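Local structure of tricorn protease (Thermoplasma acidophilum, 1K32) at residues E301-L306 / M623-D628; R337-R342 / A350-T355; V381-V386 / M422-T427. The protein degrades peptides as a serine protease, probably admitting its substrates to a buried proteolytic chamber through a beta-propeller gate. One frame throughout, in Å; residues are numbered along the deposited sequence.

Interaction 1. Residues E301-L306 / M623-D628; sequences EDFSPL and MVRKDD
M623 fits into the angle between the F303 ring and the S304-P305 peptide. Its CB lies in the plane of the phenyl ring, at the edge, 3.7 Å from F303 CE1, while CG passes alongside the pyrrolidine at 3.8 Å from P305 CB. The sulfur then settles against the peptide link, with SD 3.3 Å from P305 N. A bend at the last torsion (chi3 75°) turns the methyl back toward the phenyl group, where M623 CE stands 3.7 Å from F303 CD1. Relative to the ring, this is a Met-aromatic contact at the edge, the sulfur lying 89° off the normal.

The two strands belong to the first and last sheets of a seven-bladed beta-propeller: 301-305 is in the innermost strand of its blade and 623-626 in the second strand of its own. No hydrogen bond links the two segments; here the first and last blades meet mainly through side chains packed on each other and on main chain.

At V624 it is the main chain that counts, its carbonyl carbon facing the far end of the phenyl ring, F303 CZ. R625 follows with N 4.0 Å from F303 CZ and CB 4.1 Å from F303 CE2. Bends at chi2 and chi3 bring R625 NH1 obliquely to 4.1 Å from F303 CD2, with the guanidinium nearly perpendicular to the ring (87° between planes) and NH2 bonded to the carbonyl of G629. R614 adds a cation-pi contact to F303.

Interaction 2. Residues R337-R342 / A350-T355; sequences RIRYVR and AFIHGT
R337-R342 and A350-T355 run antiparallel, joined at one end by a bond from G354 N to R337 O (2.8 Å) and toward the other by one from R342 N to A350 O (2.8 Å). Between them the register slips by a residue: R339 and Y340 together face I352, a beta bulge of the classic kind by its backbone angles, which are nearly helical at R339. R339 N still reaches I352 O at 2.7 Å, but the buried Y340 N finds no partner.

On one face, V341 lays CG2 against F351 CB at 3.9 Å, and I338 CG2 approaches the same carbon from further along the strand. The F351 ring leads away from this pair, its CG held between backbone N and carbonyl carbon (chi1 61°). I338 CG1 sits at the edge of the H353 imidazole, near its plane. The other face carries Y340 and I352, where the tyrosine meets the isoleucine edge-on: I352 CB lies in the ring plane, 3.9 Å from Y340 CD1. From the bulge itself, the extended R339 chain brings NE to 4.1 Å from the alpha carbon of G354, which has no side chain in its way. That guanidinium is gripped by D359 and E666, and the latter also binds R337.

This hairpin forms the two inner strands of a propeller blade. Strand 358-365 continues the sheet beyond 350-355, the face of A350 and I352 packs on strand 381-386 of the next blade, and E666 ties R337 and R339 to helix 656-674.

Interaction 3. Residues V381-V386 / M422-T427; sequences VFAMGV and MITDFT
F382 lies across the end of M422, and the contact can be traced outward along the phenylalanine. CB already meets both end atoms of the methionine, 3.8 Å from M422 CE and from M422 SD. At CG both thioether atoms, M422 SD and M422 CE, come to 3.7 Å from the same side of the ring. The branches then divide the thioether between them: CD1 takes the sulfur, 3.4 Å from M422 SD, whereas CD2 is on the methyl side, 4.1 Å from M422 CE. Beyond CD1, CE1 keeps only a looser touch with the sulfur. R972 makes a cation-pi contact with the same ring. In this Met-aromatic pair M422 SD approaches obliquely, 43° off the normal of the F382 ring. The methionine chain is straight up to SD and turns at the last bond (chi3 -62°), which lays the methyl over the root of the phenylalanine.

Strand 381-386 opens one propeller blade, and 422-427 leads into strand 426-428, which opens the next. The touching parts run nearly the same way, 16° apart end to end, although 422-424 is still the loop that leads into its strand, and no hydrogen bond links them.

A383 makes the next contact along the strand. Its CB rests 3.7 Å from F426 CE1 and 3.9 Å from T424 CB, touching the aromatic ring on one flank and the threonine on another. F426 then turns its edge to the opposite backbone: G385 N lies in the ring plane, 3.9 Å from F426 CE2, and M384 N is near that plane beside CZ. With no side chain on G385, the ring end comes close to the main chain. V394, on the strand paired with 381-386, and Y437, in the blade of F426, also touch this ring.

How the interactions relate
The three contacts lie on one side of the chain's centre, within the seven-bladed propeller. Interactions 2 and 3 follow one another along the chain, and both fall inside the long loop closed by interaction 1. The centres of interactions 2 and 3 are about 13 Å apart. Interaction 1 has its centre about 17 Å from that of interaction 2, and about 18 Å separate the centres of interactions 1 and 3. D302 joins interaction 1 to interaction 2 through a salt bridge with R342 and a probable hydrogen bond from V341 N; R342 in turn probably bonds M384 O of interaction 3. Together they sample ring closure, the interior of one blade and a blade-to-blade joint, in a propeller thought to filter substrates.

Interaction 1. Residues E301-L306 / M623-D628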
ATOM      1  N   GLU A 301      21.990  17.581  29.326  1.00 36.86           N
ATOM      2  CA  GLU A 301      23.204  16.806  29.116  1.00 40.54           C
ATOM      3  C   GLU A 301      22.771  15.354  29.341  1.00 40.57           C
ATOM      4  O   GLU A 301      21.626  15.074  29.690  1.00 41.46           O
ATOM      5  CB  GLU A 301      24.271  17.162  30.169  1.00 42.47           C
ATOM      6  CG  GLU A 301      24.549  18.649  30.340  1.00 46.27           C
ATOM      7  CD  GLU A 301      25.434  18.971  31.541  1.00 48.53           C
ATOM      8  OE1 GLU A 301      24.954  18.883  32.695  1.00 48.23           O
ATOM      9  OE2 GLU A 301      26.620  19.319  31.330  1.00 51.26           O
ATOM     10  N   ASP A 302      23.686  14.436  29.101  1.00 42.40           N
ATOM     11  CA  ASP A 302      23.459  13.023  29.365  1.00 42.55           C
ATOM     12  C   ASP A 302      21.987  12.580  29.483  1.00 43.27           C
ATOM     13  O   ASP A 302      21.376  12.761  30.535  1.00 45.09           O
ATOM     14  CB  ASP A 302      24.192  12.699  30.671  1.00 43.26           C
ATOM     15  CG  ASP A 302      24.401  11.223  30.882  1.00 45.89           C
ATOM     16  OD1 ASP A 302      24.767  10.835  32.015  1.00 43.00           O
ATOM     17  OD2 ASP A 302      24.213  10.455  29.916  1.00 47.79           O
ATOM     18  N   PHE A 303      21.413  12.024  28.414  1.00 41.14           N
ATOM     19  CA  PHE A 303      20.042  11.512  28.464  1.00 37.48           C
ATOM     20  C   PHE A 303      20.194   9.996  28.344  1.00 35.87           C
ATOM     21  O   PHE A 303      20.983   9.521  27.542  1.00 34.60           O
ATOM     22  CB  PHE A 303      19.192  12.083  27.324  1.00 39.81           C
ATOM     23  CG  PHE A 303      19.669  11.716  25.954  1.00 40.76           C
ATOM     24  CD1 PHE A 303      19.243  10.542  25.345  1.00 41.28           C
ATOM     25  CD2 PHE A 303      20.549  12.550  25.268  1.00 41.24           C
ATOM     26  CE1 PHE A 303      19.686  10.204  24.069  1.00 42.34           C
ATOM     27  CE2 PHE A 303      20.997  12.222  23.993  1.00 42.37           C
ATOM     28  CZ  PHE A 303      20.565  11.048  23.392  1.00 42.58           C
ATOM     29  N   SER A 304      19.462   9.231  29.144  1.00 33.99           N
ATOM     30  CA  SER A 304      19.621   7.778  29.103  1.00 34.33           C
ATOM     31  C   SER A 304      18.339   6.981  29.385  1.00 33.14           C
ATOM     32  O   SER A 304      17.486   7.409  30.153  1.00 31.93           O
ATOM     33  CB  SER A 304      20.707   7.391  30.117  1.00 34.38           C
ATOM     34  OG  SER A 304      21.321   6.159  29.795  1.00 40.25           O
ATOM     35  N   PRO A 305      18.190   5.804  28.763  1.00 33.27           N
ATOM     36  CA  PRO A 305      16.991   4.989  28.989  1.00 33.61           C
ATOM     37  C   PRO A 305      17.072   4.144  30.254  1.00 32.83           C
ATOM     38  O   PRO A 305      18.133   3.626  30.599  1.00 31.71           O
ATOM     39  CB  PRO A 305      16.924   4.126  27.741  1.00 33.65           C
ATOM     40  CG  PRO A 305      18.372   3.886  27.449  1.00 35.01           C
ATOM     41  CD  PRO A 305      18.982   5.260  27.644  1.00 34.93           C
ATOM     42  N   LEU A 306      15.941   4.023  30.940  1.00 32.75           N
ATOM     43  CA  LEU A 306      15.839   3.229  32.160  1.00 33.07           C
ATOM     44  C   LEU A 306      14.773   2.169  31.915  1.00 33.61           C
ATOM     45  O   LEU A 306      14.079   2.205  30.897  1.00 33.26           O
ATOM     46  CB  LEU A 306      15.413   4.104  33.345  1.00 32.88           C
ATOM     47  CG  LEU A 306      16.285   5.313  33.703  1.00 34.10           C
ATOM     48  CD1 LEU A 306      15.650   6.069  34.864  1.00 33.25           C
ATOM     49  CD2 LEU A 306      17.698   4.858  34.057  1.00 30.43           C
ATOM     50  N   MET A 623      17.436   5.387  22.216  1.00 33.71           N
ATOM     51  CA  MET A 623      17.171   6.800  22.445  1.00 34.10           C
ATOM     52  C   MET A 623      18.120   7.548  21.521  1.00 32.36           C
ATOM     53  O   MET A 623      19.292   7.190  21.404  1.00 30.35           O
ATOM     54  CB  MET A 623      17.458   7.200  23.892  1.00 35.97           C
ATOM     55  CG  MET A 623      16.454   6.689  24.908  1.00 38.84           C
ATOM     56  SD  MET A 623      16.644   7.583  26.452  1.00 40.85           S
ATOM     57  CE  MET A 623      15.886   9.135  26.011  1.00 40.91           C
ATOM     58  N   VAL A 624      17.616   8.572  20.850  1.00 30.48           N
ATOM     59  CA  VAL A 624      18.473   9.339  19.962  1.00 30.93           C
ATOM     60  C   VAL A 624      18.201  10.820  20.077  1.00 31.48           C
ATOM     61  O   VAL A 624      17.149  11.244  20.557  1.00 32.28           O
ATOM     62  CB  VAL A 624      18.276   8.953  18.468  1.00 29.44           C
ATOM     63  CG1 VAL A 624      18.624   7.489  18.244  1.00 28.87           C
ATOM     64  CG2 VAL A 624      16.844   9.246  18.034  1.00 26.94           C
ATOM     65  N   ARG A 625      19.183  11.595  19.639  1.00 31.35           N
ATOM     66  CA  ARG A 625      19.090  13.039  19.583  1.00 33.05           C
ATOM     67  C   ARG A 625      19.146  13.253  18.068  1.00 34.30           C
ATOM     68  O   ARG A 625      19.940  12.605  17.377  1.00 30.84           O
ATOM     69  CB  ARG A 625      20.305  13.683  20.255  1.00 35.97           C
ATOM     70  CG  ARG A 625      20.515  15.152  19.918  1.00 39.77           C
ATOM     71  CD  ARG A 625      19.727  16.074  20.812  1.00 41.05           C
ATOM     72  NE  ARG A 625      20.187  16.009  22.197  1.00 41.13           N
ATOM     73  CZ  ARG A 625      19.626  16.682  23.195  1.00 39.52           C
ATOM     74  NH1 ARG A 625      20.102  16.562  24.429  1.00 37.78           N
ATOM     75  NH2 ARG A 625      18.592  17.478  22.954  1.00 35.63           N
ATOM     76  N   LYS A 626      18.282  14.114  17.545  1.00 33.20           N
ATOM     77  CA  LYS A 626      18.288  14.376  16.117  1.00 36.34           C
ATOM     78  C   LYS A 626      18.818  15.775  15.843  1.00 37.58           C
ATOM     79  O   LYS A 626      19.080  16.538  16.772  1.00 36.83           O
ATOM     80  CB  LYS A 626      16.884  14.196  15.532  1.00 34.16           C
ATOM     81  CG  LYS A 626      16.386  12.766  15.643  1.00 33.40           C
ATOM     82  CD  LYS A 626      15.144  12.508  14.815  1.00 34.31           C
ATOM     83  CE  LYS A 626      14.695  11.059  14.983  1.00 32.71           C
ATOM     84  NZ  LYS A 626      13.615  10.687  14.053  1.00 33.99           N
ATOM     85  N   ASP A 627      18.982  16.102  14.566  1.00 39.48           N
ATOM     86  CA  ASP A 627      19.500  17.402  14.171  1.00 41.18           C
ATOM     87  C   ASP A 627      18.585  18.532  14.619  1.00 41.48           C
ATOM     88  O   ASP A 627      19.024  19.672  14.763  1.00 41.49           O
ATOM     89  CB  ASP A 627      19.696  17.446  12.654  1.00 44.46           C
ATOM     90  CG  ASP A 627      18.406  17.218  11.895  1.00 48.22           C
ATOM     91  OD1 ASP A 627      17.633  16.316  12.292  1.00 50.09           O
ATOM     92  OD2 ASP A 627      18.165  17.932  10.896  1.00 50.68           O
ATOM     93  N   ASP A 628      17.316  18.215  14.848  1.00 40.33           N
ATOM     94  CA  ASP A 628      16.360  19.218  15.291  1.00 39.59           C
ATOM     95  C   ASP A 628      16.544  19.509  16.780  1.00 38.70           C
ATOM     96  O   ASP A 628      15.825  20.325  17.358  1.00 38.90           O
ATOM     97  CB  ASP A 628      14.928  18.747  15.021  1.00 40.17           C
ATOM     98  CG  ASP A 628      14.548  17.527  15.837  1.00 41.57           C
ATOM     99  OD1 ASP A 628      15.386  17.038  16.626  1.00 40.84           O
ATOM    100  OD2 ASP A 628      13.402  17.057  15.691  1.00 41.18           O
TER

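Interaction 2. Residues R337-R342 / A350-T355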
ATOM      1  N   ARG A 337      25.918  19.415  40.993  1.00 36.70           N
ATOM      2  CA  ARG A 337      26.781  18.744  40.043  1.00 34.16           C
ATOM      3  C   ARG A 337      26.800  17.237  39.961  1.00 31.70           C
ATOM      4  O   ARG A 337      27.785  16.567  40.271  1.00 29.71           O
ATOM      5  CB  ARG A 337      28.197  19.316  40.067  1.00 33.95           C
ATOM      6  CG  ARG A 337      28.468  20.160  38.800  1.00 34.00           C
ATOM      7  CD  ARG A 337      28.830  19.264  37.626  1.00 34.62           C
ATOM      8  NE  ARG A 337      28.286  19.639  36.319  1.00 28.95           N
ATOM      9  CZ  ARG A 337      28.883  20.437  35.434  1.00 31.50           C
ATOM     10  NH1 ARG A 337      28.291  20.685  34.268  1.00 25.75           N
ATOM     11  NH2 ARG A 337      30.060  20.998  35.709  1.00 29.70           N
ATOM     12  N   ILE A 338      25.662  16.719  39.522  1.00 27.26           N
ATOM     13  CA  ILE A 338      25.530  15.312  39.248  1.00 26.16           C
ATOM     14  C   ILE A 338      26.068  15.380  37.817  1.00 26.31           C
ATOM     15  O   ILE A 338      25.561  16.149  36.997  1.00 25.30           O
ATOM     16  CB  ILE A 338      24.045  14.876  39.270  1.00 27.54           C
ATOM     17  CG1 ILE A 338      23.547  14.820  40.723  1.00 28.39           C
ATOM     18  CG2 ILE A 338      23.873  13.534  38.588  1.00 24.60           C
ATOM     19  CD1 ILE A 338      22.121  14.293  40.875  1.00 29.55           C
ATOM     20  N   ARG A 339      27.122  14.629  37.524  1.00 26.26           N
ATOM     21  CA  ARG A 339      27.719  14.662  36.196  1.00 26.47           C
ATOM     22  C   ARG A 339      27.170  13.613  35.234  1.00 27.85           C
ATOM     23  O   ARG A 339      26.990  13.893  34.050  1.00 29.94           O
ATOM     24  CB  ARG A 339      29.243  14.504  36.292  1.00 24.95           C
ATOM     25  CG  ARG A 339      29.963  15.636  37.023  1.00 26.74           C
ATOM     26  CD  ARG A 339      31.479  15.463  36.936  1.00 26.72           C
ATOM     27  NE  ARG A 339      32.202  16.422  37.769  1.00 25.96           N
ATOM     28  CZ  ARG A 339      32.226  17.737  37.570  1.00 27.69           C
ATOM     29  NH1 ARG A 339      32.919  18.516  38.398  1.00 25.89           N
ATOM     30  NH2 ARG A 339      31.568  18.279  36.549  1.00 23.52           N
ATOM     31  N   TYR A 340      26.936  12.403  35.733  1.00 27.26           N
ATOM     32  CA  TYR A 340      26.405  11.325  34.899  1.00 27.10           C
ATOM     33  C   TYR A 340      25.408  10.496  35.695  1.00 27.19           C
ATOM     34  O   TYR A 340      25.441  10.472  36.930  1.00 26.12           O
ATOM     35  CB  TYR A 340      27.524  10.402  34.384  1.00 27.77           C
ATOM     36  CG  TYR A 340      28.680  11.119  33.723  1.00 28.51           C
ATOM     37  CD1 TYR A 340      29.805  11.483  34.460  1.00 28.47           C
ATOM     38  CD2 TYR A 340      28.632  11.474  32.371  1.00 27.52           C
ATOM     39  CE1 TYR A 340      30.852  12.180  33.874  1.00 26.43           C
ATOM     40  CE2 TYR A 340      29.676  12.175  31.780  1.00 26.32           C
ATOM     41  CZ  TYR A 340      30.780  12.521  32.539  1.00 25.92           C
ATOM     42  OH  TYR A 340      31.820  13.209  31.977  1.00 26.68           O
ATOM     43  N   VAL A 341      24.520   9.826  34.966  1.00 27.27           N
ATOM     44  CA  VAL A 341      23.489   8.975  35.542  1.00 26.64           C
ATOM     45  C   VAL A 341      23.304   7.787  34.593  1.00 26.69           C
ATOM     46  O   VAL A 341      23.185   7.954  33.380  1.00 24.74           O
ATOM     47  CB  VAL A 341      22.154   9.743  35.705  1.00 26.18           C
ATOM     48  CG1 VAL A 341      21.095   8.838  36.306  1.00 26.93           C
ATOM     49  CG2 VAL A 341      22.354  10.951  36.603  1.00 24.30           C
ATOM     50  N   ARG A 342      23.284   6.586  35.160  1.00 28.48           N
ATOM     51  CA  ARG A 342      23.154   5.372  34.371  1.00 29.62           C
ATOM     52  C   ARG A 342      22.265   4.352  35.072  1.00 30.99           C
ATOM     53  O   ARG A 342      22.221   4.290  36.300  1.00 29.92           O
ATOM     54  CB  ARG A 342      24.546   4.775  34.158  1.00 31.90           C
ATOM     55  CG  ARG A 342      24.822   4.265  32.760  1.00 36.88           C
ATOM     56  CD  ARG A 342      24.797   5.392  31.734  1.00 36.55           C
ATOM     57  NE  ARG A 342      26.016   6.200  31.716  1.00 39.19           N
ATOM     58  CZ  ARG A 342      26.093   7.400  31.144  1.00 39.45           C
ATOM     59  NH1 ARG A 342      27.232   8.084  31.154  1.00 38.09           N
ATOM     60  NH2 ARG A 342      25.016   7.926  30.570  1.00 37.49           N
ATOM     61  N   ALA A 350      22.764   4.657  38.961  1.00 26.71           N
ATOM     62  CA  ALA A 350      24.059   5.024  39.511  1.00 25.95           C
ATOM     63  C   ALA A 350      24.376   6.414  38.952  1.00 26.35           C
ATOM     64  O   ALA A 350      23.920   6.770  37.862  1.00 27.01           O
ATOM     65  CB  ALA A 350      25.123   4.020  39.083  1.00 24.21           C
ATOM     66  N   PHE A 351      25.143   7.204  39.693  1.00 25.52           N
ATOM     67  CA  PHE A 351      25.479   8.542  39.232  1.00 26.35           C
ATOM     68  C   PHE A 351      26.824   9.010  39.746  1.00 24.75           C
ATOM     69  O   PHE A 351      27.349   8.486  40.729  1.00 25.86           O
ATOM     70  CB  PHE A 351      24.387   9.539  39.660  1.00 26.79           C
ATOM     71  CG  PHE A 351      24.199   9.644  41.156  1.00 31.52           C
ATOM     72  CD1 PHE A 351      25.093  10.380  41.939  1.00 32.32           C
ATOM     73  CD2 PHE A 351      23.133   9.002  41.786  1.00 30.32           C
ATOM     74  CE1 PHE A 351      24.927  10.476  43.328  1.00 34.84           C
ATOM     75  CE2 PHE A 351      22.955   9.088  43.169  1.00 32.28           C
ATOM     76  CZ  PHE A 351      23.855   9.827  43.943  1.00 33.60           C
ATOM     77  N   ILE A 352      27.386   9.988  39.055  1.00 23.17           N
ATOM     78  CA  ILE A 352      28.643  10.575  39.466  1.00 22.31           C
ATOM     79  C   ILE A 352      28.273  11.943  40.025  1.00 23.99           C
ATOM     80  O   ILE A 352      27.551  12.727  39.384  1.00 21.32           O
ATOM     81  CB  ILE A 352      29.620  10.736  38.293  1.00 22.03           C
ATOM     82  CG1 ILE A 352      29.954   9.363  37.700  1.00 20.25           C
ATOM     83  CG2 ILE A 352      30.889  11.443  38.765  1.00 21.95           C
ATOM     84  CD1 ILE A 352      30.572   8.401  38.687  1.00 19.37           C
ATOM     85  N   HIS A 353      28.738  12.198  41.244  1.00 23.69           N
ATOM     86  CA  HIS A 353      28.501  13.451  41.943  1.00 26.21           C
ATOM     87  C   HIS A 353      29.850  14.147  42.088  1.00 26.10           C
ATOM     88  O   HIS A 353      30.806  13.567  42.612  1.00 27.55           O
ATOM     89  CB  HIS A 353      27.884  13.178  43.324  1.00 29.67           C
ATOM     90  CG  HIS A 353      27.558  14.417  44.093  1.00 33.40           C
ATOM     91  ND1 HIS A 353      28.358  14.896  45.106  1.00 36.18           N
ATOM     92  CD2 HIS A 353      26.554  15.315  43.951  1.00 36.73           C
ATOM     93  CE1 HIS A 353      27.864  16.039  45.552  1.00 36.74           C
ATOM     94  NE2 HIS A 353      26.770  16.316  44.867  1.00 36.24           N
ATOM     95  N   GLY A 354      29.926  15.381  41.607  1.00 23.91           N
ATOM     96  CA  GLY A 354      31.157  16.129  41.675  1.00 23.72           C
ATOM     97  C   GLY A 354      31.088  17.250  42.687  1.00 25.55           C
ATOM     98  O   GLY A 354      30.067  17.927  42.828  1.00 24.30           O
ATOM     99  N   THR A 355      32.191  17.427  43.401  1.00 26.72           N
ATOM    100  CA  THR A 355      32.318  18.461  44.416  1.00 29.20           C
ATOM    101  C   THR A 355      33.666  19.118  44.180  1.00 29.89           C
ATOM    102  O   THR A 355      34.405  18.739  43.277  1.00 27.99           O
ATOM    103  CB  THR A 355      32.320  17.871  45.844  1.00 30.58           C
ATOM    104  OG1 THR A 355      33.472  17.033  46.015  1.00 32.57           O
ATOM    105  CG2 THR A 355      31.078  17.038  46.083  1.00 32.48           C
TER

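Interaction 3. Residues V381-V386 / M422-T427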
ATOM      1  N   VAL A 381      36.123  12.276  36.688  1.00 22.43           N
ATOM      2  CA  VAL A 381      35.511  11.250  35.845  1.00 21.66           C
ATOM      3  C   VAL A 381      34.913  11.794  34.545  1.00 21.75           C
ATOM      4  O   VAL A 381      34.251  12.838  34.537  1.00 21.18           O
ATOM      5  CB  VAL A 381      34.411  10.510  36.651  1.00 21.69           C
ATOM      6  CG1 VAL A 381      33.685   9.490  35.769  1.00 21.75           C
ATOM      7  CG2 VAL A 381      35.049   9.808  37.867  1.00 21.35           C
ATOM      8  N   PHE A 382      35.159  11.094  33.445  1.00 20.62           N
ATOM      9  CA  PHE A 382      34.616  11.516  32.155  1.00 22.49           C
ATOM     10  C   PHE A 382      33.787  10.453  31.453  1.00 22.79           C
ATOM     11  O   PHE A 382      33.292  10.679  30.347  1.00 23.54           O
ATOM     12  CB  PHE A 382      35.736  12.003  31.235  1.00 20.69           C
ATOM     13  CG  PHE A 382      36.262  13.352  31.615  1.00 23.50           C
ATOM     14  CD1 PHE A 382      37.230  13.483  32.606  1.00 24.36           C
ATOM     15  CD2 PHE A 382      35.730  14.502  31.042  1.00 24.40           C
ATOM     16  CE1 PHE A 382      37.658  14.733  33.028  1.00 24.00           C
ATOM     17  CE2 PHE A 382      36.150  15.758  31.457  1.00 26.19           C
ATOM     18  CZ  PHE A 382      37.119  15.872  32.458  1.00 26.65           C
ATOM     19  N   ALA A 383      33.628   9.305  32.102  1.00 21.30           N
ATOM     20  CA  ALA A 383      32.841   8.205  31.551  1.00 22.58           C
ATOM     21  C   ALA A 383      32.453   7.234  32.661  1.00 23.49           C
ATOM     22  O   ALA A 383      33.243   6.957  33.564  1.00 21.22           O
ATOM     23  CB  ALA A 383      33.641   7.458  30.459  1.00 20.81           C
ATOM     24  N   MET A 384      31.232   6.721  32.589  1.00 25.07           N
ATOM     25  CA  MET A 384      30.763   5.771  33.586  1.00 25.45           C
ATOM     26  C   MET A 384      29.715   4.824  33.006  1.00 25.57           C
ATOM     27  O   MET A 384      28.844   5.229  32.243  1.00 25.03           O
ATOM     28  CB  MET A 384      30.193   6.512  34.794  1.00 26.01           C
ATOM     29  CG  MET A 384      29.857   5.617  35.970  1.00 28.86           C
ATOM     30  SD  MET A 384      28.160   5.063  35.911  1.00 32.54           S
ATOM     31  CE  MET A 384      27.344   6.350  36.850  1.00 30.61           C
ATOM     32  N   GLY A 385      29.827   3.553  33.369  1.00 25.87           N
ATOM     33  CA  GLY A 385      28.895   2.552  32.898  1.00 23.98           C
ATOM     34  C   GLY A 385      28.650   1.559  34.013  1.00 24.86           C
ATOM     35  O   GLY A 385      29.461   1.452  34.943  1.00 25.59           O
ATOM     36  N   VAL A 386      27.542   0.828  33.932  1.00 23.93           N
ATOM     37  CA  VAL A 386      27.212  -0.154  34.959  1.00 25.41           C
ATOM     38  C   VAL A 386      26.961  -1.499  34.310  1.00 26.63           C
ATOM     39  O   VAL A 386      26.360  -1.564  33.240  1.00 24.20           O
ATOM     40  CB  VAL A 386      25.949   0.260  35.745  1.00 26.15           C
ATOM     41  CG1 VAL A 386      25.653  -0.757  36.834  1.00 23.33           C
ATOM     42  CG2 VAL A 386      26.139   1.660  36.343  1.00 25.36           C
ATOM     43  N   MET A 422      42.612   9.517  28.024  1.00 21.98           N
ATOM     44  CA  MET A 422      41.593   8.809  28.787  1.00 20.36           C
ATOM     45  C   MET A 422      41.043   7.558  28.083  1.00 21.56           C
ATOM     46  O   MET A 422      41.043   7.450  26.838  1.00 19.61           O
ATOM     47  CB  MET A 422      40.451   9.765  29.135  1.00 20.32           C
ATOM     48  CG  MET A 422      40.889  10.930  29.989  1.00 19.17           C
ATOM     49  SD  MET A 422      39.532  11.921  30.623  1.00 23.55           S
ATOM     50  CE  MET A 422      38.769  12.535  29.024  1.00 21.51           C
ATOM     51  N   ILE A 423      40.588   6.617  28.907  1.00 20.51           N
ATOM     52  CA  ILE A 423      40.023   5.348  28.469  1.00 20.28           C
ATOM     53  C   ILE A 423      38.496   5.469  28.609  1.00 20.28           C
ATOM     54  O   ILE A 423      37.886   4.839  29.460  1.00 19.47           O
ATOM     55  CB  ILE A 423      40.567   4.191  29.369  1.00 20.89           C
ATOM     56  CG1 ILE A 423      42.102   4.264  29.420  1.00 23.24           C
ATOM     57  CG2 ILE A 423      40.161   2.820  28.813  1.00 17.61           C
ATOM     58  CD1 ILE A 423      42.778   3.069  30.121  1.00 18.17           C
ATOM     59  N   THR A 424      37.883   6.288  27.760  1.00 20.15           N
ATOM     60  CA  THR A 424      36.444   6.518  27.824  1.00 20.02           C
ATOM     61  C   THR A 424      35.577   5.601  26.952  1.00 19.31           C
ATOM     62  O   THR A 424      34.363   5.576  27.109  1.00 21.16           O
ATOM     63  CB  THR A 424      36.129   7.998  27.482  1.00 19.77           C
ATOM     64  OG1 THR A 424      36.681   8.320  26.201  1.00 22.63           O
ATOM     65  CG2 THR A 424      36.750   8.923  28.515  1.00 21.08           C
ATOM     66  N   ASP A 425      36.197   4.848  26.049  1.00 19.13           N
ATOM     67  CA  ASP A 425      35.472   3.926  25.164  1.00 20.39           C
ATOM     68  C   ASP A 425      35.577   2.492  25.726  1.00 19.37           C
ATOM     69  O   ASP A 425      36.586   1.817  25.533  1.00 18.11           O
ATOM     70  CB  ASP A 425      36.068   4.004  23.743  1.00 20.63           C
ATOM     71  CG  ASP A 425      35.247   3.243  22.700  1.00 20.93           C
ATOM     72  OD1 ASP A 425      35.592   3.323  21.496  1.00 21.84           O
ATOM     73  OD2 ASP A 425      34.267   2.569  23.071  1.00 18.45           O
ATOM     74  N   PHE A 426      34.535   2.047  26.433  1.00 19.23           N
ATOM     75  CA  PHE A 426      34.517   0.708  27.035  1.00 19.65           C
ATOM     76  C   PHE A 426      33.130   0.101  27.040  1.00 20.07           C
ATOM     77  O   PHE A 426      32.139   0.806  26.883  1.00 18.85           O
ATOM     78  CB  PHE A 426      35.052   0.729  28.477  1.00 19.44           C
ATOM     79  CG  PHE A 426      34.354   1.712  29.394  1.00 21.60           C
ATOM     80  CD1 PHE A 426      34.966   2.912  29.741  1.00 20.97           C
ATOM     81  CD2 PHE A 426      33.111   1.415  29.951  1.00 21.19           C
ATOM     82  CE1 PHE A 426      34.354   3.799  30.635  1.00 21.87           C
ATOM     83  CE2 PHE A 426      32.491   2.299  30.847  1.00 20.68           C
ATOM     84  CZ  PHE A 426      33.112   3.487  31.190  1.00 19.07           C
ATOM     85  N   THR A 427      33.068  -1.211  27.240  1.00 20.67           N
ATOM     86  CA  THR A 427      31.794  -1.922  27.261  1.00 22.69           C
ATOM     87  C   THR A 427      31.900  -3.117  28.215  1.00 23.68           C
ATOM     88  O   THR A 427      32.993  -3.603  28.488  1.00 22.23           O
ATOM     89  CB  THR A 427      31.409  -2.409  25.829  1.00 21.26           C
ATOM     90  OG1 THR A 427      30.031  -2.785  25.806  1.00 22.10           O
ATOM     91  CG2 THR A 427      32.264  -3.610  25.399  1.00 21.07           C
TER